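Cytoplasmic export protein 1 (Saccharomyces cerevisiae, PDB 3VWA) is a component of the nuclear tRNA export machinery that may collect aminoacylated tRNAs at the nuclear pore complex and pass them to the translation machinery. Local coordinates at residues 125-130 and 161-166; 176-179 and 185-188; 23-28 and 168-173; 63-68 and 147-152. All coordinates share one frame; numbering follows the deposited sequence.

Contact 1 of 4, residues 125-130 and 161-166; sequences NFVLGT and FEFASR
G129 and F163 mark the closest approach of the two backbones, with their CA atoms 9.4 Å apart. The 125-130 segment runs through the short strand 126-127 into a turn, while 161-166 is part of the helix 160-174. A gap this wide has to be bridged by side chains, and V127 and F163 reach into it from opposite directions. V127 touches with one branch: CG1 lies 3.7 Å from F163 CZ and equally near F163 CE1, coming to the end of the ring obliquely. On the helix, F163 holds CG anti to its backbone N (chi1 174°), which extends the ring across the gap. G129 CA sits at the ring edge near its plane, 4.4 Å from F163 CZ. A side chain at G129 would crowd that ring atom, and the positive phi of 85° also favours glycine. One turn along the helix, R166 grips E162 side-on: NE is 2.7 Å from E162 OE2 and NH1 is 2.8 Å from E162 OE1, both nearly in the guanidinium plane. This salt bridge stays within its own helix, and R166 NH1 is also bonded to S153 OG. The backbone N atoms of L128 and G129 are both bonded by the carboxylate of D187, the pattern by which the aspartate of helix F holds the catalytic loop in protein kinases, consistent with a kinase-like domain.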
loop_
_atom_site.group_PDB
_atom_site.type_symbol
_atom_site.label_atom_id
_atom_site.label_comp_id
_atom_site.label_asym_id
_atom_site.label_seq_id
_atom_site.Cartn_x
_atom_site.Cartn_y
_atom_site.Cartn_z
ATOM N N ASN A 125 18.497 27.018 -20.107
ATOM C CA ASN A 125 18.497 28.448 -20.447
ATOM C C ASN A 125 18.375 29.360 -19.226
ATOM O O ASN A 125 18.567 30.584 -19.349
ATOM C CB ASN A 125 17.316 28.785 -21.385
ATOM C CG ASN A 125 17.402 28.078 -22.730
ATOM O OD1 ASN A 125 18.482 27.752 -23.205
ATOM N ND2 ASN A 125 16.254 27.821 -23.333
ATOM N N PHE A 126 18.028 28.795 -18.067
ATOM C CA PHE A 126 17.853 29.608 -16.853
ATOM C C PHE A 126 18.984 29.318 -15.879
ATOM O O PHE A 126 19.704 28.332 -16.042
ATOM C CB PHE A 126 16.505 29.337 -16.171
ATOM C CG PHE A 126 15.292 29.749 -16.985
ATOM C CD1 PHE A 126 14.828 31.055 -16.958
ATOM C CD2 PHE A 126 14.583 28.823 -17.740
ATOM C CE1 PHE A 126 13.704 31.439 -17.672
ATOM C CE2 PHE A 126 13.445 29.202 -18.462
ATOM C CZ PHE A 126 13.006 30.515 -18.424
ATOM N N VAL A 127 19.185 30.218 -14.912
ATOM C CA VAL A 127 19.998 29.921 -13.732
ATOM C C VAL A 127 19.016 29.657 -12.619
ATOM O O VAL A 127 17.980 30.347 -12.521
ATOM C CB VAL A 127 20.873 31.101 -13.266
ATOM C CG1 VAL A 127 21.923 30.624 -12.243
ATOM C CG2 VAL A 127 21.550 31.763 -14.442
ATOM N N LEU A 128 19.332 28.677 -11.779
ATOM C CA LEU A 128 18.425 28.315 -10.691
ATOM C C LEU A 128 19.000 28.908 -9.448
ATOM O O LEU A 128 18.342 29.700 -8.793
ATOM C CB LEU A 128 18.251 26.794 -10.557
ATOM C CG LEU A 128 16.947 26.196 -9.968
ATOM C CD1 LEU A 128 17.155 24.841 -9.309
ATOM C CD2 LEU A 128 16.141 27.131 -9.045
ATOM N N GLY A 129 20.225 28.495 -9.120
ATOM C CA GLY A 129 21.030 29.147 -8.122
ATOM C C GLY A 129 20.805 28.743 -6.693
ATOM O O GLY A 129 21.656 29.024 -5.816
ATOM N N THR A 130 19.685 28.061 -6.451
ATOM C CA THR A 130 19.211 27.755 -5.097
ATOM C C THR A 130 19.241 26.237 -4.754
ATOM O O THR A 130 18.668 25.829 -3.735
ATOM C CB THR A 130 17.749 28.210 -4.957
ATOM O OG1 THR A 130 16.958 27.416 -5.869
ATOM C CG2 THR A 130 17.570 29.812 -5.222
ATOM N N PHE A 161 27.266 40.389 -12.572
ATOM C CA PHE A 161 27.438 41.274 -11.431
ATOM C C PHE A 161 26.128 41.369 -10.633
ATOM O O PHE A 161 26.097 41.157 -9.427
ATOM C CB PHE A 161 27.906 42.662 -11.895
ATOM C CG PHE A 161 28.166 43.620 -10.762
ATOM C CD1 PHE A 161 27.152 44.468 -10.298
ATOM C CD2 PHE A 161 29.419 43.664 -10.140
ATOM C CE1 PHE A 161 27.383 45.342 -9.239
ATOM C CE2 PHE A 161 29.657 44.547 -9.085
ATOM C CZ PHE A 161 28.640 45.380 -8.635
ATOM N N GLU A 162 25.050 41.663 -11.339
ATOM C CA GLU A 162 23.713 41.810 -10.759
ATOM C C GLU A 162 23.283 40.519 -9.996
ATOM O O GLU A 162 22.842 40.567 -8.830
ATOM C CB GLU A 162 22.759 42.173 -11.911
ATOM C CG GLU A 162 21.397 42.708 -11.526
ATOM C CD GLU A 162 20.521 41.597 -11.015
ATOM O OE1 GLU A 162 20.327 40.597 -11.746
ATOM O OE2 GLU A 162 20.065 41.713 -9.869
ATOM N N PHE A 163 23.472 39.372 -10.649
ATOM C CA PHE A 163 23.083 38.086 -10.090
ATOM C C PHE A 163 23.877 37.743 -8.806
ATOM O O PHE A 163 23.330 37.254 -7.841
ATOM C CB PHE A 163 23.262 36.987 -11.154
ATOM C CG PHE A 163 23.013 35.598 -10.620
ATOM C CD1 PHE A 163 21.765 34.981 -10.778
ATOM C CD2 PHE A 163 23.996 34.934 -9.906
ATOM C CE1 PHE A 163 21.518 33.715 -10.238
ATOM C CE2 PHE A 163 23.750 33.682 -9.367
ATOM C CZ PHE A 163 22.515 33.074 -9.544
ATOM N N ALA A 164 25.176 37.997 -8.837
ATOM C CA ALA A 164 26.033 37.785 -7.698
ATOM C C ALA A 164 25.556 38.483 -6.405
ATOM O O ALA A 164 25.715 37.915 -5.325
ATOM C CB ALA A 164 27.460 38.189 -8.055
ATOM N N SER A 165 24.951 39.674 -6.495
ATOM C CA SER A 165 24.481 40.389 -5.283
ATOM C C SER A 165 23.247 39.709 -4.687
ATOM O O SER A 165 23.196 39.442 -3.474
ATOM C CB SER A 165 24.220 41.893 -5.539
ATOM O OG SER A 165 24.434 42.184 -6.898
ATOM N N ARG A 166 22.285 39.412 -5.560
ATOM C CA ARG A 166 21.143 38.595 -5.206
ATOM C C ARG A 166 21.618 37.286 -4.599
ATOM O O ARG A 166 21.255 36.941 -3.476
ATOM C CB ARG A 166 20.264 38.379 -6.435
ATOM C CG ARG A 166 19.753 39.697 -6.953
ATOM C CD ARG A 166 18.541 39.605 -7.862
ATOM N NE ARG A 166 18.898 39.376 -9.256
ATOM C CZ ARG A 166 18.721 38.221 -9.895
ATOM N NH1 ARG A 166 19.081 38.114 -11.177
ATOM N NH2 ARG A 166 18.184 37.165 -9.264
#

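Contact 2 of 4, residues 176-179 and 185-188; sequences SQLP and TIDS
Apolar contact carries this pair, and it centres on I186, in the first turn of helix 186-198. P179 and I186 give the nearest backbone pair, CA to CA 6.4 Å. The proline ring presents its CG to the isoleucine stem, 3.6 Å from I186 CG1, and the same P179 CG lies 4.0 Å from I186 CD1. The two side chains cross obliquely, so one ring corner rests on two successive carbons of the longer branch. That branch is extended, with CG1 anti to the backbone N (chi1 -161°) and chi2 of 176°, and this carries CD1 on to L178. There it meets L178 CD1 at 4.2 Å, a looser touch in which methyl faces methyl. Helix 186-198 is consistent with helix F of the kinase fold, as its position after helix 160-174 and the bonds of D187 suggest, and 176-179 belongs to the loop leading into it from helix 160-174; the contact therefore folds this connection back on the start of the helix. Polar bonding lies to the side of the apolar patch, in the D187 carboxylate that ties the helix start to 125-130. Further packing comes from helix 160-174, where Y171 lies against both L178 and P179, from C180 in the loop, which touches I186, and from V127 of strand 126-127, which also meets I186.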
loop_
_atom_site.group_PDB
_atom_site.type_symbol
_atom_site.label_atom_id
_atom_site.label_comp_id
_atom_site.label_asym_id
_atom_site.label_seq_id
_atom_site.Cartn_x
_atom_site.Cartn_y
_atom_site.Cartn_z
ATOM N N SER A 176 23.813 30.147 4.712
ATOM C CA SER A 176 24.415 29.050 3.974
ATOM C C SER A 176 25.575 29.551 3.122
ATOM O O SER A 176 25.649 30.750 2.771
ATOM C CB SER A 176 23.375 28.387 3.056
ATOM O OG SER A 176 23.977 27.365 2.282
ATOM N N GLN A 177 26.450 28.612 2.777
ATOM C CA GLN A 177 27.601 28.878 1.943
ATOM C C GLN A 177 27.256 29.078 0.463
ATOM O O GLN A 177 26.785 28.164 -0.194
ATOM C CB GLN A 177 28.571 27.714 2.058
ATOM C CG GLN A 177 29.866 27.950 1.310
ATOM C CD GLN A 177 31.010 28.270 2.244
ATOM O OE1 GLN A 177 31.649 27.366 2.794
ATOM N NE2 GLN A 177 31.278 29.559 2.434
ATOM N N LEU A 178 27.535 30.261 -0.063
ATOM C CA LEU A 178 27.358 30.527 -1.492
ATOM C C LEU A 178 28.388 29.732 -2.250
ATOM O O LEU A 178 29.573 29.955 -2.054
ATOM C CB LEU A 178 27.562 32.014 -1.774
ATOM C CG LEU A 178 27.596 32.569 -3.196
ATOM C CD1 LEU A 178 26.212 32.602 -3.819
ATOM C CD2 LEU A 178 28.191 33.976 -3.197
ATOM N N PRO A 179 27.948 28.803 -3.121
ATOM C CA PRO A 179 28.897 27.932 -3.843
ATOM C C PRO A 179 29.824 28.712 -4.760
ATOM O O PRO A 179 30.977 28.324 -4.940
ATOM C CB PRO A 179 27.995 26.999 -4.660
ATOM C CG PRO A 179 26.655 27.653 -4.676
ATOM C CD PRO A 179 26.547 28.454 -3.410
ATOM N N THR A 185 28.185 28.454 -13.515
ATOM C CA THR A 185 28.733 27.334 -12.814
ATOM C C THR A 185 28.034 27.128 -11.460
ATOM O O THR A 185 28.285 26.114 -10.767
ATOM C CB THR A 185 30.229 27.574 -12.546
ATOM O OG1 THR A 185 30.383 28.830 -11.880
ATOM C CG2 THR A 185 31.055 27.526 -13.840
ATOM N N ILE A 186 27.199 28.084 -11.048
ATOM C CA ILE A 186 26.513 27.911 -9.767
ATOM C C ILE A 186 25.593 26.657 -9.740
ATOM O O ILE A 186 25.574 25.929 -8.752
ATOM C CB ILE A 186 25.802 29.191 -9.252
ATOM C CG1 ILE A 186 25.524 29.067 -7.751
ATOM C CG2 ILE A 186 24.528 29.516 -10.043
ATOM C CD1 ILE A 186 24.916 30.313 -7.127
ATOM N N ASP A 187 24.880 26.383 -10.821
ATOM C CA ASP A 187 23.989 25.209 -10.809
ATOM C C ASP A 187 24.723 23.853 -10.786
ATOM O O ASP A 187 24.367 22.982 -9.989
ATOM C CB ASP A 187 22.966 25.292 -11.923
ATOM C CG ASP A 187 21.953 26.411 -11.696
ATOM O OD1 ASP A 187 21.699 26.784 -10.510
ATOM O OD2 ASP A 187 21.408 26.914 -12.711
ATOM N N SER A 188 25.740 23.682 -11.651
ATOM C CA SER A 188 26.633 22.520 -11.605
ATOM C C SER A 188 27.212 22.279 -10.225
ATOM O O SER A 188 27.309 21.125 -9.780
ATOM C CB SER A 188 27.800 22.707 -12.565
ATOM O OG SER A 188 27.419 22.306 -13.842
#

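Contact 3 of 4, residues 23-28 and 168-173; sequences TALWQC and RSYYNI
Y170 is the first residue of 168-173 to meet the other segment, and it does so with one side of its ring: CE1 lies 3.9 Å from L25 CD1, with Y170 CD1 a little farther from the same methyl. The two side chains cross at a slant, and the methyl comes to the ring obliquely. Y171 turns elsewhere, but one face of its ring receives Y170 CD2, 3.4 Å above the plane and offset toward the rim. Helical bonding is regular here, with N172 N 2.9 Å from R168 O and I173 N 2.8 Å from S169 O. I173 closes the contact. Its CG2, placed anti to the backbone N, meets L25 CD2 at 3.6 Å, the two side chains crossing at about a right angle. A24 CB adds a marginal touch at 4.4 Å from I173 CG2, at the more exposed end. L25 thus divides its two methyls, CD1 to the tyrosine and CD2 to the isoleucine; with chi1 at -64° its CG stands anti to the carbonyl carbon. Putting an alanine at L25 removes both methyls and would probably open a gap between Y170 and I173, leaving the isoleucine branch without its main apolar mate on this side. The leucine lies just ahead of strand 26-33 of the antiparallel N-terminal sheet, beside N51, while L54 of helix 52-64 packs on S169 and I173, so helix 160-174 is met here by the loop leading into the sheet and by helix 52-64.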
loop_
_atom_site.group_PDB
_atom_site.type_symbol
_atom_site.label_atom_id
_atom_site.label_comp_id
_atom_site.label_asym_id
_atom_site.label_seq_id
_atom_site.Cartn_x
_atom_site.Cartn_y
_atom_site.Cartn_z
ATOM N N THR A 23 11.285 27.051 6.543
ATOM C CA THR A 23 12.607 27.430 6.063
ATOM C C THR A 23 12.721 28.908 6.390
ATOM O O THR A 23 11.780 29.481 6.905
ATOM C CB THR A 23 12.734 27.044 4.567
ATOM O OG1 THR A 23 13.306 25.738 4.498
ATOM C CG2 THR A 23 13.559 27.984 3.759
ATOM N N ALA A 24 13.866 29.524 6.157
ATOM C CA ALA A 24 13.989 30.935 6.449
ATOM C C ALA A 24 13.081 31.768 5.550
ATOM O O ALA A 24 12.721 32.886 5.932
ATOM C CB ALA A 24 15.432 31.390 6.304
ATOM N N LEU A 25 12.736 31.259 4.355
ATOM C CA LEU A 25 11.916 32.053 3.417
ATOM C C LEU A 25 10.432 31.661 3.271
ATOM O O LEU A 25 9.635 32.452 2.760
ATOM C CB LEU A 25 12.543 32.081 2.052
ATOM C CG LEU A 25 13.875 32.777 2.110
ATOM C CD1 LEU A 25 14.544 32.560 0.791
ATOM C CD2 LEU A 25 13.751 34.268 2.423
ATOM N N TRP A 26 10.087 30.447 3.695
ATOM C CA TRP A 26 8.783 29.853 3.441
ATOM C C TRP A 26 8.368 28.953 4.559
ATOM O O TRP A 26 9.201 28.234 5.151
ATOM C CB TRP A 26 8.790 28.996 2.154
ATOM C CG TRP A 26 9.186 29.784 0.951
ATOM C CD1 TRP A 26 10.457 29.946 0.411
ATOM C CD2 TRP A 26 8.317 30.585 0.094
ATOM N NE1 TRP A 26 10.411 30.786 -0.674
ATOM C CE2 TRP A 26 9.179 31.189 -0.912
ATOM C CE3 TRP A 26 6.952 30.867 0.075
ATOM C CZ2 TRP A 26 8.681 32.033 -1.885
ATOM C CZ3 TRP A 26 6.465 31.692 -0.932
ATOM C CH2 TRP A 26 7.320 32.265 -1.879
ATOM N N GLN A 27 7.064 28.952 4.821
ATOM C CA GLN A 27 6.406 27.833 5.523
ATOM C C GLN A 27 5.662 26.971 4.518
ATOM O O GLN A 27 5.075 27.480 3.557
ATOM C CB GLN A 27 5.414 28.342 6.551
ATOM C CG GLN A 27 6.099 28.952 7.752
ATOM C CD GLN A 27 5.093 29.599 8.657
ATOM O OE1 GLN A 27 4.380 30.536 8.253
ATOM N NE2 GLN A 27 5.001 29.099 9.887
ATOM N N CYS A 28 5.668 25.674 4.739
ATOM C CA CYS A 28 5.018 24.788 3.797
ATOM C C CYS A 28 3.885 24.051 4.508
ATOM O O CYS A 28 4.117 23.341 5.493
ATOM C CB CYS A 28 6.046 23.847 3.182
ATOM S SG CYS A 28 5.376 22.424 2.305
ATOM N N ARG A 168 24.463 36.482 -3.231
ATOM C CA ARG A 168 24.989 36.809 -1.913
ATOM C C ARG A 168 23.871 37.087 -0.878
ATOM O O ARG A 168 23.869 36.528 0.214
ATOM C CB ARG A 168 25.969 37.991 -2.007
ATOM N N SER A 169 22.891 37.913 -1.224
ATOM C CA SER A 169 21.862 38.227 -0.211
ATOM C C SER A 169 21.055 36.946 0.128
ATOM O O SER A 169 20.830 36.627 1.309
ATOM C CB SER A 169 20.972 39.398 -0.672
ATOM O OG SER A 169 20.069 39.004 -1.693
ATOM N N TYR A 170 20.685 36.187 -0.910
ATOM C CA TYR A 170 19.987 34.904 -0.731
ATOM C C TYR A 170 20.721 33.961 0.231
ATOM O O TYR A 170 20.171 33.522 1.230
ATOM C CB TYR A 170 19.754 34.233 -2.090
ATOM C CG TYR A 170 19.204 32.844 -1.966
ATOM C CD1 TYR A 170 17.838 32.625 -1.781
ATOM C CD2 TYR A 170 20.057 31.734 -1.969
ATOM C CE1 TYR A 170 17.330 31.334 -1.637
ATOM C CE2 TYR A 170 19.563 30.437 -1.816
ATOM C CZ TYR A 170 18.202 30.242 -1.654
ATOM O OH TYR A 170 17.722 28.967 -1.509
ATOM N N TYR A 171 21.975 33.672 -0.070
ATOM C CA TYR A 171 22.793 32.795 0.775
ATOM C C TYR A 171 23.041 33.334 2.177
ATOM O O TYR A 171 23.122 32.563 3.116
ATOM C CB TYR A 171 24.099 32.431 0.057
ATOM C CG TYR A 171 23.846 31.324 -0.922
ATOM C CD1 TYR A 171 23.897 29.988 -0.517
ATOM C CD2 TYR A 171 23.471 31.607 -2.219
ATOM C CE1 TYR A 171 23.638 28.960 -1.410
ATOM C CE2 TYR A 171 23.202 30.590 -3.128
ATOM C CZ TYR A 171 23.287 29.278 -2.712
ATOM O OH TYR A 171 23.014 28.288 -3.596
ATOM N N ASN A 172 23.120 34.661 2.314
ATOM C CA ASN A 172 23.200 35.303 3.629
ATOM C C ASN A 172 21.921 35.136 4.448
ATOM O O ASN A 172 21.978 34.922 5.670
ATOM C CB ASN A 172 23.546 36.792 3.493
ATOM N N ILE A 173 20.769 35.248 3.774
ATOM C CA ILE A 173 19.484 35.071 4.427
ATOM C C ILE A 173 19.394 33.628 4.895
ATOM O O ILE A 173 19.112 33.363 6.059
ATOM C CB ILE A 173 18.302 35.455 3.487
ATOM C CG1 ILE A 173 18.151 36.982 3.456
ATOM C CG2 ILE A 173 17.011 34.753 3.911
ATOM C CD1 ILE A 173 17.807 37.554 2.092
#

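Contact 4 of 4, residues 63-68 and 147-152; sequences KILKIP and FGLELC
L65 makes a small, buried, wholly apolar contact with L149 and C152, joining the end of helix 52-64 to the loop between strands 144-146 and 153-154. In the kinase-like fold these elements probably correspond to the end of helix C and the beginning of the activation segment. The backbones stay well apart, with the CA atoms of L65 and L149 separated by 9.6 Å, and L65, itself the first residue after the helix to leave helical phi/psi, spans the distance. A single methyl does the touching: L65 CD1 lies 3.7 Å from C152 SG and 4.3 Å from L149 CG. The sulfur is carried outward by a torsion that sets SG anti to the backbone N (chi1 -178°). L149 and C152 are brought to the same methyl by a type I beta turn, closed by the bond from C152 N to L149 O at 3.1 Å. Polar support comes from helix 52-64, where N57 ND2 is bonded to the backbone O atoms of E150 and C152. Across the contact the touches are nonpolar, one methyl to a sulfur and to a carbon, so L65 is positioned by shape and burial, while directional bonding is left to the turn backbone and N57.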
loop_
_atom_site.group_PDB
_atom_site.type_symbol
_atom_site.label_atom_id
_atom_site.label_comp_id
_atom_site.label_asym_id
_atom_site.label_seq_id
_atom_site.Cartn_x
_atom_site.Cartn_y
_atom_site.Cartn_z
ATOM N N LYS A 63 4.658 31.709 -11.608
ATOM C CA LYS A 63 3.585 32.056 -12.529
ATOM C C LYS A 63 3.972 31.759 -13.963
ATOM O O LYS A 63 3.177 31.213 -14.704
ATOM C CB LYS A 63 3.159 33.535 -12.390
ATOM C CG LYS A 63 1.927 33.791 -11.521
ATOM C CD LYS A 63 1.341 35.192 -11.773
ATOM C CE LYS A 63 0.352 35.186 -12.945
ATOM N NZ LYS A 63 0.017 36.557 -13.460
ATOM N N ILE A 64 5.196 32.087 -14.347
ATOM C CA ILE A 64 5.554 32.028 -15.770
ATOM C C ILE A 64 6.287 30.775 -16.235
ATOM O O ILE A 64 6.306 30.485 -17.438
ATOM C CB ILE A 64 6.400 33.250 -16.198
ATOM C CG1 ILE A 64 7.631 33.385 -15.289
ATOM C CG2 ILE A 64 5.542 34.516 -16.204
ATOM C CD1 ILE A 64 8.737 34.200 -15.912
ATOM N N LEU A 65 6.956 30.066 -15.329
ATOM C CA LEU A 65 7.763 28.926 -15.795
ATOM C C LEU A 65 6.947 27.630 -15.867
ATOM O O LEU A 65 6.305 27.245 -14.892
ATOM C CB LEU A 65 9.009 28.725 -14.935
ATOM C CG LEU A 65 10.042 29.826 -14.776
ATOM C CD1 LEU A 65 11.180 29.282 -13.919
ATOM C CD2 LEU A 65 10.554 30.317 -16.110
ATOM N N LYS A 66 6.945 26.998 -17.034
ATOM C CA LYS A 66 6.189 25.769 -17.275
ATOM C C LYS A 66 7.208 24.682 -17.520
ATOM O O LYS A 66 7.513 24.328 -18.675
ATOM C CB LYS A 66 5.288 25.891 -18.521
ATOM C CG LYS A 66 3.835 26.239 -18.225
ATOM C CD LYS A 66 3.655 27.740 -18.110
ATOM C CE LYS A 66 2.232 28.086 -17.703
ATOM N NZ LYS A 66 2.256 29.227 -16.751
ATOM N N ILE A 67 7.761 24.169 -16.433
ATOM C CA ILE A 67 8.893 23.274 -16.563
ATOM C C ILE A 67 8.467 21.980 -15.893
ATOM O O ILE A 67 8.151 21.952 -14.702
ATOM C CB ILE A 67 10.178 23.887 -15.956
ATOM C CG1 ILE A 67 10.370 25.328 -16.425
ATOM C CG2 ILE A 67 11.413 23.020 -16.230
ATOM C CD1 ILE A 67 11.215 25.485 -17.666
ATOM N N PRO A 68 8.355 20.918 -16.689
ATOM C CA PRO A 68 8.106 19.629 -16.103
ATOM C C PRO A 68 9.275 19.353 -15.136
ATOM O O PRO A 68 10.458 19.495 -15.510
ATOM C CB PRO A 68 8.199 18.679 -17.310
ATOM C CG PRO A 68 7.966 19.543 -18.518
ATOM C CD PRO A 68 8.453 20.890 -18.168
ATOM N N PHE A 147 11.649 22.921 -5.973
ATOM C CA PHE A 147 11.081 24.137 -5.509
ATOM C C PHE A 147 12.170 25.190 -5.308
ATOM O O PHE A 147 13.350 24.862 -5.134
ATOM C CB PHE A 147 10.360 23.900 -4.203
ATOM C CG PHE A 147 9.852 25.146 -3.582
ATOM C CD1 PHE A 147 8.693 25.765 -4.086
ATOM C CD2 PHE A 147 10.554 25.749 -2.515
ATOM C CE1 PHE A 147 8.208 26.944 -3.516
ATOM C CE2 PHE A 147 10.074 26.930 -1.946
ATOM C CZ PHE A 147 8.906 27.529 -2.458
ATOM N N GLY A 148 11.772 26.461 -5.305
ATOM C CA GLY A 148 12.702 27.516 -4.896
ATOM C C GLY A 148 13.277 28.315 -6.034
ATOM O O GLY A 148 14.433 28.133 -6.468
ATOM N N LEU A 149 12.497 29.301 -6.426
ATOM C CA LEU A 149 12.709 30.019 -7.652
ATOM C C LEU A 149 13.158 31.469 -7.310
ATOM O O LEU A 149 13.191 32.361 -8.174
ATOM C CB LEU A 149 11.367 29.951 -8.378
ATOM C CG LEU A 149 11.175 29.086 -9.641
ATOM C CD1 LEU A 149 12.216 27.977 -9.893
ATOM C CD2 LEU A 149 9.739 28.575 -9.729
ATOM N N GLU A 150 13.553 31.679 -6.050
ATOM C CA GLU A 150 13.976 33.019 -5.551
ATOM C C GLU A 150 15.011 33.744 -6.412
ATOM O O GLU A 150 14.925 34.963 -6.624
ATOM C CB GLU A 150 14.510 32.946 -4.118
ATOM C CG GLU A 150 13.489 32.460 -3.102
ATOM C CD GLU A 150 13.344 30.951 -3.047
ATOM O OE1 GLU A 150 14.064 30.238 -3.765
ATOM O OE2 GLU A 150 12.512 30.464 -2.255
ATOM N N LEU A 151 15.994 32.994 -6.899
ATOM C CA LEU A 151 17.108 33.573 -7.640
ATOM C C LEU A 151 16.953 33.357 -9.148
ATOM O O LEU A 151 17.746 33.824 -9.936
ATOM C CB LEU A 151 18.415 32.926 -7.146
ATOM C CG LEU A 151 18.910 33.327 -5.750
ATOM C CD1 LEU A 151 20.289 32.716 -5.534
ATOM C CD2 LEU A 151 19.007 34.836 -5.620
ATOM N N CYS A 152 15.928 32.619 -9.537
ATOM C CA CYS A 152 15.815 32.147 -10.898
ATOM C C CYS A 152 15.665 33.283 -11.909
ATOM O O CYS A 152 14.792 34.165 -11.780
ATOM C CB CYS A 152 14.610 31.223 -11.009
ATOM S SG CYS A 152 14.418 30.549 -12.662
#

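Overall arrangement
All four contacts lie in the N-terminal kinase-like domain, far from the HEAT repeats, and all are apolar across their segments. Contacts 1 and 4 are fully buried; contacts 2 and 3 are partly exposed, contact 3 most plainly at A24. Contacts 1 and 3 share helix 160-174, one through F163, the other through Y170 and I173, and contact 2 uses the loop and helix that follow. Polar bonds join the contacts instead: the D187 carboxylate to G129 N and L128 N between 1 and 2, Y171 OH to G129 O between 1 and 3, T130 OG1 to G148 O between 1 and 4, and W26 NE1 to E150 OE2 between 3 and 4. Contacts 2 and 4 do not touch.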